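Endo alpha-1,4 polygalactosaminidase (Neosartorya fumigata, PDB 6OJ1) cleaves alpha-1,4-linked galactosamine polymers at internal bonds, as an endo-acting glycoside hydrolase of family GH114, and so disrupts microbial biofilms. Local coordinates at residues Q43-L46 against L47-L50; T53-A57 against E58-I62; I66-K69 against S70-A73; A174-A177 against H178-M182. All blocks are in the same frame, centred on the assembly; numbering follows the deposited sequence.

Contact 1: residues Q43-L46 against L47-L50. With NAG (2-acetamido-2-deoxy-beta-D-glucopyranose), chain B; NAG (2-acetamido-2-deoxy-beta-D-glucopyranose), chain C.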
loop_
_atom_site.group_PDB
_atom_site.type_symbol
_atom_site.label_atom_id
_atom_site.label_comp_id
_atom_site.label_asym_id
_atom_site.label_seq_id
_atom_site.Cartn_x
_atom_site.Cartn_y
_atom_site.Cartn_z
ATOM N N GLN A 43 9.821 1.674 -6.513
ATOM C CA GLN A 43 10.007 0.236 -6.474
ATOM C C GLN A 43 9.236 -0.266 -5.265
ATOM O O GLN A 43 9.096 0.449 -4.273
ATOM C CB GLN A 43 11.513 -0.123 -6.394
ATOM C CG GLN A 43 11.874 -1.515 -5.832
ATOM C CD GLN A 43 11.534 -2.683 -6.763
ATOM O OE1 GLN A 43 10.467 -2.725 -7.369
ATOM N NE2 GLN A 43 12.450 -3.643 -6.872
ATOM N N ILE A 44 8.709 -1.482 -5.359
ATOM C CA ILE A 44 8.039 -2.120 -4.237
ATOM C C ILE A 44 8.561 -3.543 -4.122
ATOM O O ILE A 44 8.718 -4.241 -5.130
ATOM C CB ILE A 44 6.500 -2.102 -4.371
ATOM C CG1 ILE A 44 5.859 -2.897 -3.224
ATOM C CG2 ILE A 44 6.040 -2.622 -5.741
ATOM C CD1 ILE A 44 4.333 -2.688 -3.082
ATOM N N GLU A 45 8.871 -3.960 -2.898
ATOM C CA GLU A 45 9.383 -5.314 -2.671
ATOM C C GLU A 45 8.900 -5.721 -1.287
ATOM O O GLU A 45 9.388 -5.193 -0.286
ATOM C CB GLU A 45 10.905 -5.374 -2.775
ATOM C CG GLU A 45 11.449 -6.808 -2.876
ATOM C CD GLU A 45 11.498 -7.502 -1.532
ATOM O OE1 GLU A 45 12.249 -7.027 -0.648
ATOM O OE2 GLU A 45 10.767 -8.508 -1.351
ATOM N N LEU A 46 7.940 -6.649 -1.238
ATOM C CA LEU A 46 7.272 -7.034 -0.002
ATOM C C LEU A 46 7.535 -8.470 0.416
ATOM O O LEU A 46 7.174 -8.838 1.541
ATOM C CB LEU A 46 5.747 -6.846 -0.138
ATOM C CG LEU A 46 5.280 -5.449 -0.494
ATOM C CD1 LEU A 46 3.727 -5.402 -0.365
ATOM C CD2 LEU A 46 5.937 -4.443 0.439
ATOM N N LEU A 47 8.154 -9.288 -0.440
ATOM C CA LEU A 47 8.215 -10.718 -0.144
ATOM C C LEU A 47 9.255 -11.052 0.928
ATOM O O LEU A 47 9.014 -11.913 1.789
ATOM C CB LEU A 47 8.484 -11.497 -1.433
ATOM C CG LEU A 47 8.505 -13.017 -1.318
ATOM C CD1 LEU A 47 7.135 -13.511 -0.852
ATOM C CD2 LEU A 47 8.879 -13.647 -2.657
ATOM N N TYR A 48 10.421 -10.401 0.898
ATOM C CA TYR A 48 11.501 -10.705 1.823
ATOM C C TYR A 48 12.207 -9.404 2.186
ATOM O O TYR A 48 11.906 -8.339 1.644
ATOM C CB TYR A 48 12.486 -11.738 1.229
ATOM C CG TYR A 48 12.757 -11.535 -0.260
ATOM C CD1 TYR A 48 13.403 -10.393 -0.720
ATOM C CD2 TYR A 48 12.363 -12.484 -1.197
ATOM C CE1 TYR A 48 13.646 -10.196 -2.063
ATOM C CE2 TYR A 48 12.604 -12.299 -2.548
ATOM C CZ TYR A 48 13.244 -11.150 -2.976
ATOM O OH TYR A 48 13.471 -10.953 -4.320
ATOM N N ALA A 49 13.131 -9.485 3.136
ATOM C CA ALA A 49 13.900 -8.308 3.511
ATOM C C ALA A 49 14.581 -7.735 2.273
ATOM O O ALA A 49 15.109 -8.478 1.445
ATOM C CB ALA A 49 14.938 -8.677 4.571
ATOM N N LEU A 50 14.544 -6.410 2.124
ATOM C CA LEU A 50 15.088 -5.792 0.916
ATOM C C LEU A 50 16.580 -6.078 0.790
ATOM O O LEU A 50 17.364 -5.767 1.694
ATOM C CB LEU A 50 14.828 -4.283 0.927
ATOM C CG LEU A 50 15.309 -3.559 -0.344
ATOM C CD1 LEU A 50 14.427 -3.893 -1.570
ATOM C CD2 LEU A 50 15.393 -2.048 -0.125
HETATM C C1 NAG B . 17.205 -11.673 -1.821
HETATM C C2 NAG B . 18.024 -12.428 -2.861
HETATM C C3 NAG B . 17.223 -13.599 -3.436
HETATM C C4 NAG B . 16.630 -14.468 -2.332
HETATM C C5 NAG B . 15.849 -13.592 -1.358
HETATM C C6 NAG B . 15.323 -14.345 -0.160
HETATM C C7 NAG B . 19.642 -10.988 -4.003
HETATM C C8 NAG B . 19.866 -10.025 -5.129
HETATM N N2 NAG B . 18.416 -11.512 -3.917
HETATM O O3 NAG B . 18.083 -14.372 -4.264
HETATM O O4 NAG B . 15.740 -15.424 -2.905
HETATM O O5 NAG B . 16.716 -12.576 -0.844
HETATM O O6 NAG B . 16.372 -15.026 0.521
HETATM O O7 NAG B . 20.534 -11.295 -3.219
HETATM C C1 NAG C . 15.964 -16.766 -2.427
HETATM C C2 NAG C . 14.747 -17.623 -2.826
HETATM C C3 NAG C . 14.980 -19.096 -2.484
HETATM C C4 NAG C . 16.316 -19.576 -3.028
HETATM C C5 NAG C . 17.430 -18.663 -2.540
HETATM C C6 NAG C . 18.787 -19.046 -3.091
HETATM C C7 NAG C . 12.627 -16.383 -2.783
HETATM C C8 NAG C . 11.445 -15.995 -1.957
HETATM N N2 NAG C . 13.543 -17.141 -2.169
HETATM O O3 NAG C . 13.949 -19.878 -3.077
HETATM O O4 NAG C . 16.558 -20.897 -2.568
HETATM O O5 NAG C . 17.159 -17.331 -2.988
HETATM O O6 NAG C . 18.845 -18.872 -4.500
HETATM O O7 NAG C . 12.754 -16.026 -3.951
HETATM O O HOH W 1 10.381 -6.004 2.089
#
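Glu45 OE2 is gripped by two backbone N-H groups of the turn that follows its strand. Tyr48 N gives the nearly straight bond, 3.0 Å to Glu45 OE2 at 170°, received on the syn lone pair of that oxygen. Leu47 N lies 2.9 Å from Glu45 OE2, but its bond is bent and weak. The Glu45 chain bends at chi2 (-79°), which turns the carboxylate back over residues 47-50. Glu45 OE2 also rests on one face of the Tyr48 ring, 3.3 Å from Tyr48 CD1 and off toward the rim. Carboxylate and ring planes are 27° apart. The sugar of chain B covers the opposite face with its C5 over the ring centre, a CH-pi kind of packing. The ring hydroxyl is held by Asn272. Leu47 CD2 meets C8 of the second sugar, chain C, at 3.5 Å. A water lies 2.7 Å from Glu45 O and 2.8 Å from Tyr48 O and bridges strand end and turn. The turn leads out of strand 42-45 of the (beta/alpha)-barrel, and Leu47 and Tyr48 border a glycan attached to the protein. Glu45 OE1 lies 2.7 Å from Tyr48 O, so the acid probably holds a proton between them.

Contact 2: residues T53-A57 against E58-I62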
loop_
_atom_site.group_PDB
_atom_site.type_symbol
_atom_site.label_atom_id
_atom_site.label_comp_id
_atom_site.label_asym_id
_atom_site.label_seq_id
_atom_site.Cartn_x
_atom_site.Cartn_y
_atom_site.Cartn_z
ATOM N N THR A 53 19.139 -2.809 -3.891
ATOM C CA THR A 53 18.872 -1.382 -4.020
ATOM C C THR A 53 19.410 -0.845 -5.338
ATOM O O THR A 53 19.633 0.359 -5.477
ATOM C CB THR A 53 19.463 -0.622 -2.831
ATOM O OG1 THR A 53 20.883 -0.819 -2.793
ATOM C CG2 THR A 53 18.870 -1.150 -1.538
ATOM N N SER A 54 19.639 -1.744 -6.302
ATOM C CA SER A 54 20.196 -1.395 -7.602
ATOM C C SER A 54 19.195 -0.662 -8.470
ATOM O O SER A 54 19.586 -0.010 -9.446
ATOM C CB SER A 54 20.648 -2.663 -8.333
ATOM O OG SER A 54 19.525 -3.345 -8.881
ATOM N N VAL A 55 17.910 -0.789 -8.151
ATOM C CA VAL A 55 16.867 -0.137 -8.922
ATOM C C VAL A 55 16.939 1.362 -8.661
ATOM O O VAL A 55 16.868 1.813 -7.512
ATOM C CB VAL A 55 15.493 -0.712 -8.563
ATOM C CG1 VAL A 55 14.408 -0.055 -9.389
ATOM C CG2 VAL A 55 15.503 -2.228 -8.775
ATOM N N ASP A 56 17.082 2.138 -9.731
ATOM C CA ASP A 56 17.193 3.591 -9.633
ATOM C C ASP A 56 15.800 4.214 -9.515
ATOM O O ASP A 56 15.287 4.862 -10.427
ATOM C CB ASP A 56 17.940 4.131 -10.843
ATOM C CG ASP A 56 18.142 5.618 -10.776
ATOM O OD1 ASP A 56 18.207 6.149 -9.644
ATOM O OD2 ASP A 56 18.218 6.253 -11.850
ATOM N N ALA A 57 15.179 3.999 -8.358
ATOM C CA ALA A 57 13.884 4.582 -8.050
ATOM C C ALA A 57 14.015 5.507 -6.848
ATOM O O ALA A 57 14.765 5.214 -5.915
ATOM C CB ALA A 57 12.840 3.499 -7.745
ATOM N N GLU A 58 13.259 6.613 -6.861
ATOM C CA GLU A 58 13.338 7.578 -5.766
ATOM C C GLU A 58 12.650 7.073 -4.511
ATOM O O GLU A 58 12.991 7.509 -3.408
ATOM C CB GLU A 58 12.690 8.911 -6.149
ATOM C CG GLU A 58 13.443 9.769 -7.130
ATOM C CD GLU A 58 12.762 11.114 -7.322
ATOM O OE1 GLU A 58 12.500 11.802 -6.307
ATOM O OE2 GLU A 58 12.465 11.469 -8.482
ATOM N N ILE A 59 11.648 6.204 -4.654
ATOM C CA ILE A 59 10.840 5.746 -3.533
ATOM C C ILE A 59 10.856 4.226 -3.519
ATOM O O ILE A 59 10.639 3.596 -4.559
ATOM C CB ILE A 59 9.384 6.255 -3.624
ATOM C CG1 ILE A 59 9.325 7.778 -3.466
ATOM C CG2 ILE A 59 8.526 5.561 -2.588
ATOM C CD1 ILE A 59 7.950 8.372 -3.815
ATOM N N TYR A 60 11.109 3.643 -2.349
ATOM C CA TYR A 60 11.019 2.201 -2.148
ATOM C C TYR A 60 9.914 1.910 -1.146
ATOM O O TYR A 60 9.913 2.485 -0.059
ATOM C CB TYR A 60 12.338 1.619 -1.618
ATOM C CG TYR A 60 13.383 1.276 -2.674
ATOM C CD1 TYR A 60 13.878 2.240 -3.536
ATOM C CD2 TYR A 60 13.887 -0.017 -2.776
ATOM C CE1 TYR A 60 14.840 1.925 -4.489
ATOM C CE2 TYR A 60 14.836 -0.342 -3.719
ATOM C CZ TYR A 60 15.312 0.637 -4.571
ATOM O OH TYR A 60 16.273 0.332 -5.512
ATOM N N ASP A 61 8.987 1.022 -1.514
ATOM C CA ASP A 61 7.904 0.561 -0.643
ATOM C C ASP A 61 8.289 -0.855 -0.205
ATOM O O ASP A 61 8.397 -1.762 -1.040
ATOM C CB ASP A 61 6.572 0.600 -1.398
ATOM C CG ASP A 61 5.373 0.225 -0.543
ATOM O OD1 ASP A 61 5.528 -0.186 0.624
ATOM O OD2 ASP A 61 4.242 0.360 -1.067
ATOM N N ILE A 62 8.543 -1.036 1.095
ATOM C CA ILE A 62 9.050 -2.303 1.617
ATOM C C ILE A 62 8.296 -2.665 2.893
ATOM O O ILE A 62 7.660 -1.824 3.535
ATOM C CB ILE A 62 10.564 -2.253 1.894
ATOM C CG1 ILE A 62 10.870 -1.183 2.952
ATOM C CG2 ILE A 62 11.352 -1.952 0.594
ATOM C CD1 ILE A 62 12.368 -1.048 3.298
#
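Tyr60 reaches back from its strand and puts its hydroxyl against the loop that leads into it. Tyr60 OH donates to Val55 O at 2.6 Å, in the carbonyl plane and on a lone pair. The C=O...O angle of 122° fits that lone pair well. The hydroxyl is also close to the Val55 side chain, with Val55 CB 3.3 Å from Tyr60 OH. Two carbonyl oxygens meet the ring at its edge, in its plane. Ala57 O is 3.6 Å from Tyr60 CE1, and Val55 O is equally near that carbon. The methyl of Ala57 adds an apolar touch, its CB 4.1 Å from Tyr60 CE1. Tyr60 CG stands anti to the carbonyl carbon (chi1 -85°), and this swings the ring back along the loop. Leu75 of helix 69-77 and Gln43 of strand 42-45 also touch the Tyr60 side chain.

The loop runs between the first two parallel strands of the (beta/alpha)-barrel. Asp56 is the centre of an inverse gamma turn, closed by a weak bond from Ala57 N to Val55 O. Val55 O thus accepts from the tyrosine as well as from the turn.

The outer side is much looser. Ser54 and Asp56 are exposed, and their side chains make no contact with residues 58-62. The Ser54 hydroxyl bonds to Asp52 instead. Thr53 is also exposed, and its CA approaches the ring obliquely, 4.1 Å from Tyr60 CZ. Glu58 sends an extended chain outward, and only its CB, 3.7 Å from Ala57 C, stays close.

Contact 3: residues I66-K69 against S70-A73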
loop_
_atom_site.group_PDB
_atom_site.type_symbol
_atom_site.label_atom_id
_atom_site.label_comp_id
_atom_site.label_asym_id
_atom_site.label_seq_id
_atom_site.Cartn_x
_atom_site.Cartn_y
_atom_site.Cartn_z
ATOM N N ILE A 66 9.812 -6.841 8.362
ATOM C CA ILE A 66 10.984 -7.671 8.085
ATOM C C ILE A 66 12.195 -6.863 7.660
ATOM O O ILE A 66 13.272 -7.444 7.462
ATOM C CB ILE A 66 10.636 -8.752 7.043
ATOM C CG1 ILE A 66 10.340 -8.134 5.684
ATOM C CG2 ILE A 66 9.439 -9.557 7.519
ATOM C CD1 ILE A 66 9.785 -9.145 4.690
ATOM N N ASN A 67 12.073 -5.543 7.550
ATOM C CA ASN A 67 13.203 -4.679 7.232
ATOM C C ASN A 67 13.659 -3.906 8.461
ATOM O O ASN A 67 12.836 -3.382 9.210
ATOM C CB ASN A 67 12.820 -3.713 6.128
ATOM C CG ASN A 67 12.733 -4.406 4.807
ATOM O OD1 ASN A 67 13.765 -4.749 4.225
ATOM N ND2 ASN A 67 11.517 -4.650 4.333
ATOM N N ASP A 68 14.968 -3.824 8.663
ATOM C CA ASP A 68 15.467 -3.176 9.864
ATOM C C ASP A 68 15.783 -1.699 9.623
ATOM O O ASP A 68 15.796 -1.196 8.491
ATOM C CB ASP A 68 16.683 -3.925 10.428
ATOM C CG ASP A 68 17.870 -3.976 9.469
ATOM O OD1 ASP A 68 17.826 -3.372 8.377
ATOM O OD2 ASP A 68 18.868 -4.641 9.828
ATOM N N LYS A 69 16.007 -1.001 10.737
ATOM C CA LYS A 69 16.306 0.427 10.715
ATOM C C LYS A 69 17.473 0.737 9.790
ATOM O O LYS A 69 17.473 1.759 9.093
ATOM C CB LYS A 69 16.623 0.897 12.137
ATOM C CG LYS A 69 16.059 2.238 12.527
ATOM C CD LYS A 69 16.653 2.683 13.862
ATOM C CE LYS A 69 16.687 1.539 14.869
ATOM N NZ LYS A 69 15.326 1.058 15.241
ATOM N N SER A 70 18.476 -0.142 9.766
ATOM C CA SER A 70 19.681 0.120 8.989
ATOM C C SER A 70 19.400 0.097 7.489
ATOM O O SER A 70 20.022 0.844 6.723
ATOM C CB SER A 70 20.752 -0.909 9.352
ATOM O OG SER A 70 21.805 -0.886 8.409
ATOM N N THR A 71 18.493 -0.777 7.048
ATOM C CA THR A 71 18.112 -0.805 5.638
ATOM C C THR A 71 17.385 0.474 5.245
ATOM O O THR A 71 17.664 1.061 4.192
ATOM C CB THR A 71 17.232 -2.029 5.363
ATOM O OG1 THR A 71 18.010 -3.226 5.537
ATOM C CG2 THR A 71 16.658 -1.987 3.949
ATOM N N ILE A 72 16.469 0.926 6.097
ATOM C CA ILE A 72 15.700 2.135 5.813
ATOM C C ILE A 72 16.618 3.355 5.794
ATOM O O ILE A 72 16.584 4.169 4.864
ATOM C CB ILE A 72 14.562 2.272 6.840
ATOM C CG1 ILE A 72 13.585 1.105 6.676
ATOM C CG2 ILE A 72 13.836 3.622 6.692
ATOM C CD1 ILE A 72 12.567 0.988 7.800
ATOM N N ALA A 73 17.479 3.485 6.803
ATOM C CA ALA A 73 18.417 4.601 6.824
ATOM C C ALA A 73 19.375 4.547 5.636
ATOM O O ALA A 73 19.752 5.589 5.084
ATOM C CB ALA A 73 19.188 4.604 8.142
HETATM O O HOH W 2 16.504 -5.472 4.820
#
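Residues 68-73 pass from loop into helix 69-77, and the first helical bonds run from Ile72 N to Asp68 O (3.3 Å, 164°) and from Ala73 N to Lys69 O (2.9 Å). Asp68 is the N-cap. Its side chain takes the rotamer with CG between the backbone N and the carbonyl carbon (chi1 61°), which brings OD1 over the first turn. There OD1 accepts twice from Thr71. Thr71 N lies 3.0 Å from Asp68 OD1 and comes from above the carboxylate plane. Thr71 OG1 donates at 2.8 Å to Asp68 OD1, nearly in line with its C-O bond. The two donors arrive from opposite faces of that plane. The side chains of Asp68 and Thr71 cross at about a right angle. A water donates to Thr71 OG1 and to Asn67 OD1, at 2.8 and 2.9 Å, and links cap to loop. Asn67 OD1 also accepts from Leu50 N, so it ties the preceding barrel loop to this helix start. The Ile72 side chain touches Val82 and Cys84 of strand 81-87. The acid oxygen takes up the Thr71 N-H, whose backbone bond to Asp68 O is weak. Its negative charge probably also interacts favourably with the positive end of the helix dipole.

Contact 4: residues A174-A177 against H178-M182. With NAG (2-acetamido-2-deoxy-beta-D-glucopyranose), chain D.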
loop_
_atom_site.group_PDB
_atom_site.type_symbol
_atom_site.label_atom_id
_atom_site.label_comp_id
_atom_site.label_asym_id
_atom_site.label_seq_id
_atom_site.Cartn_x
_atom_site.Cartn_y
_atom_site.Cartn_z
ATOM N N ALA A 174 -4.614 7.970 8.876
ATOM C CA ALA A 174 -3.919 9.123 8.307
ATOM C C ALA A 174 -3.568 10.142 9.383
ATOM O O ALA A 174 -2.447 10.661 9.421
ATOM C CB ALA A 174 -4.772 9.791 7.222
ATOM N N ASN A 175 -4.520 10.453 10.261
ATOM C CA ASN A 175 -4.230 11.395 11.332
ATOM C C ASN A 175 -3.147 10.855 12.258
ATOM O O ASN A 175 -2.283 11.610 12.716
ATOM C CB ASN A 175 -5.512 11.719 12.100
ATOM C CG ASN A 175 -6.527 12.439 11.235
ATOM O OD1 ASN A 175 -6.167 13.106 10.258
ATOM N ND2 ASN A 175 -7.802 12.307 11.583
ATOM N N ALA A 176 -3.169 9.547 12.529
ATOM C CA ALA A 176 -2.150 8.946 13.389
ATOM C C ALA A 176 -0.780 8.948 12.723
ATOM O O ALA A 176 0.243 9.200 13.384
ATOM C CB ALA A 176 -2.540 7.511 13.738
ATOM N N ALA A 177 -0.733 8.624 11.426
ATOM C CA ALA A 177 0.536 8.682 10.704
ATOM C C ALA A 177 1.065 10.109 10.665
ATOM O O ALA A 177 2.250 10.354 10.923
ATOM C CB ALA A 177 0.356 8.141 9.283
ATOM N N HIS A 178 0.197 11.076 10.354
ATOM C CA HIS A 178 0.675 12.452 10.282
ATOM C C HIS A 178 1.162 12.931 11.642
ATOM O O HIS A 178 2.114 13.712 11.716
ATOM C CB HIS A 178 -0.427 13.379 9.749
ATOM C CG HIS A 178 -0.834 13.086 8.338
ATOM N ND1 HIS A 178 -2.052 13.477 7.817
ATOM C CD2 HIS A 178 -0.186 12.437 7.339
ATOM C CE1 HIS A 178 -2.138 13.071 6.561
ATOM N NE2 HIS A 178 -1.019 12.442 6.244
ATOM N N ALA A 179 0.550 12.436 12.724
ATOM C CA ALA A 179 0.975 12.828 14.067
ATOM C C ALA A 179 2.359 12.297 14.380
ATOM O O ALA A 179 3.058 12.853 15.236
ATOM C CB ALA A 179 -0.008 12.311 15.113
ATOM N N ARG A 180 2.756 11.235 13.693
ATOM C CA ARG A 180 4.078 10.645 13.832
ATOM C C ARG A 180 5.023 11.109 12.736
ATOM O O ARG A 180 6.087 10.506 12.547
ATOM C CB ARG A 180 3.942 9.121 13.839
ATOM C CG ARG A 180 3.139 8.622 15.028
ATOM C CD ARG A 180 2.550 7.231 14.771
ATOM N NE ARG A 180 2.026 6.654 16.012
ATOM C CZ ARG A 180 0.883 7.017 16.595
ATOM N NH1 ARG A 180 0.509 6.427 17.731
ATOM N NH2 ARG A 180 0.120 7.992 16.071
ATOM N N ASN A 181 4.654 12.175 12.016
ATOM C CA ASN A 181 5.477 12.784 10.967
ATOM C C ASN A 181 5.693 11.862 9.773
ATOM O O ASN A 181 6.749 11.900 9.128
ATOM C CB ASN A 181 6.823 13.244 11.525
ATOM C CG ASN A 181 7.525 14.206 10.614
ATOM O OD1 ASN A 181 6.921 15.125 10.060
ATOM N ND2 ASN A 181 8.814 13.993 10.438
ATOM N N MET A 182 4.709 11.023 9.462
ATOM C CA MET A 182 4.784 10.164 8.293
ATOM C C MET A 182 3.640 10.468 7.338
ATOM O O MET A 182 2.540 10.849 7.758
ATOM C CB MET A 182 4.727 8.686 8.685
ATOM C CG MET A 182 5.952 8.247 9.498
ATOM S SD MET A 182 5.837 6.511 9.965
ATOM C CE MET A 182 4.361 6.527 10.956
HETATM C C1 NAG D . 9.548 14.897 9.610
HETATM C C2 NAG D . 10.967 15.011 10.134
HETATM C C3 NAG D . 11.665 16.196 9.475
HETATM C C4 NAG D . 11.568 16.072 7.955
HETATM C C5 NAG D . 10.125 15.802 7.506
HETATM C C6 NAG D . 10.001 15.489 6.031
HETATM C C7 NAG D . 10.279 15.997 12.301
HETATM C C8 NAG D . 10.408 15.893 13.794
HETATM N N2 NAG D . 10.987 15.108 11.589
HETATM O O3 NAG D . 13.029 16.233 9.880
HETATM O O4 NAG D . 12.022 17.269 7.331
HETATM O O5 NAG D . 9.574 14.678 8.213
HETATM O O6 NAG D . 10.721 14.314 5.683
HETATM O O7 NAG D . 9.580 16.858 11.770
#
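Among the backbone bonds, His178 N donates to Ala174 O at 2.8 Å and Ala179 N to Asn175 O at 3.0 Å, in the regular helical pattern. Ala177 O then takes two donors from opposite faces of its carbonyl plane, Met182 N at 2.9 Å and Arg180 N at 3.0 Å. With Asn181 N bonding to His178 O, this is a Schellman motif, and Asn181, with positive phi, is its C-prime residue. The motif ends helix 163-179 of a beta-alpha-beta unit and leads the chain into strand 183-187 of the barrel.

Side-chain polar contacts come next. Arg180 NH2 reaches back to Ala176 O, 2.9 Å away and in the plane of the guanidinium, but above the carbonyl plane. The chain lies extended from CG to NE, alongside the last turn. Arg180 NE makes a salt bridge to Asp135. The His178 ring has Ala174 O over one face, 3.1 Å from His178 CG, while its nitrogens bond to Thr30 and Gln201.

Apolar contact is slight, with Ala177 CB 4.4 Å from Met182 CB. The covalent link is at Asn181, whose ND2 carries the sugar of chain D.

Contacts 1, 2 and 3 follow one another along the chain and touch in space. Contacts 1 and 2 share the barrel sheet: Gln43 N lies 2.9 Å from Ile59 O and Gln43 O 2.8 Å from Asp61 N, probably hydrogen bonds between strands 42-45 and 59-63. Leu50 also packs on the Tyr60 ring. Contact 3 joins contact 1 at its turn, with Ala49 CB 3.6 Å from Ile66 O. It meets contact 2 where Ile62 packs against Asn67 and Ile72. Contact 4 stands apart, its centre about 20 Å from that of contact 3 and about 23 Å from those of contacts 1 and 2. The sugars at contacts 1 and 4 are attached glycans, not substrate.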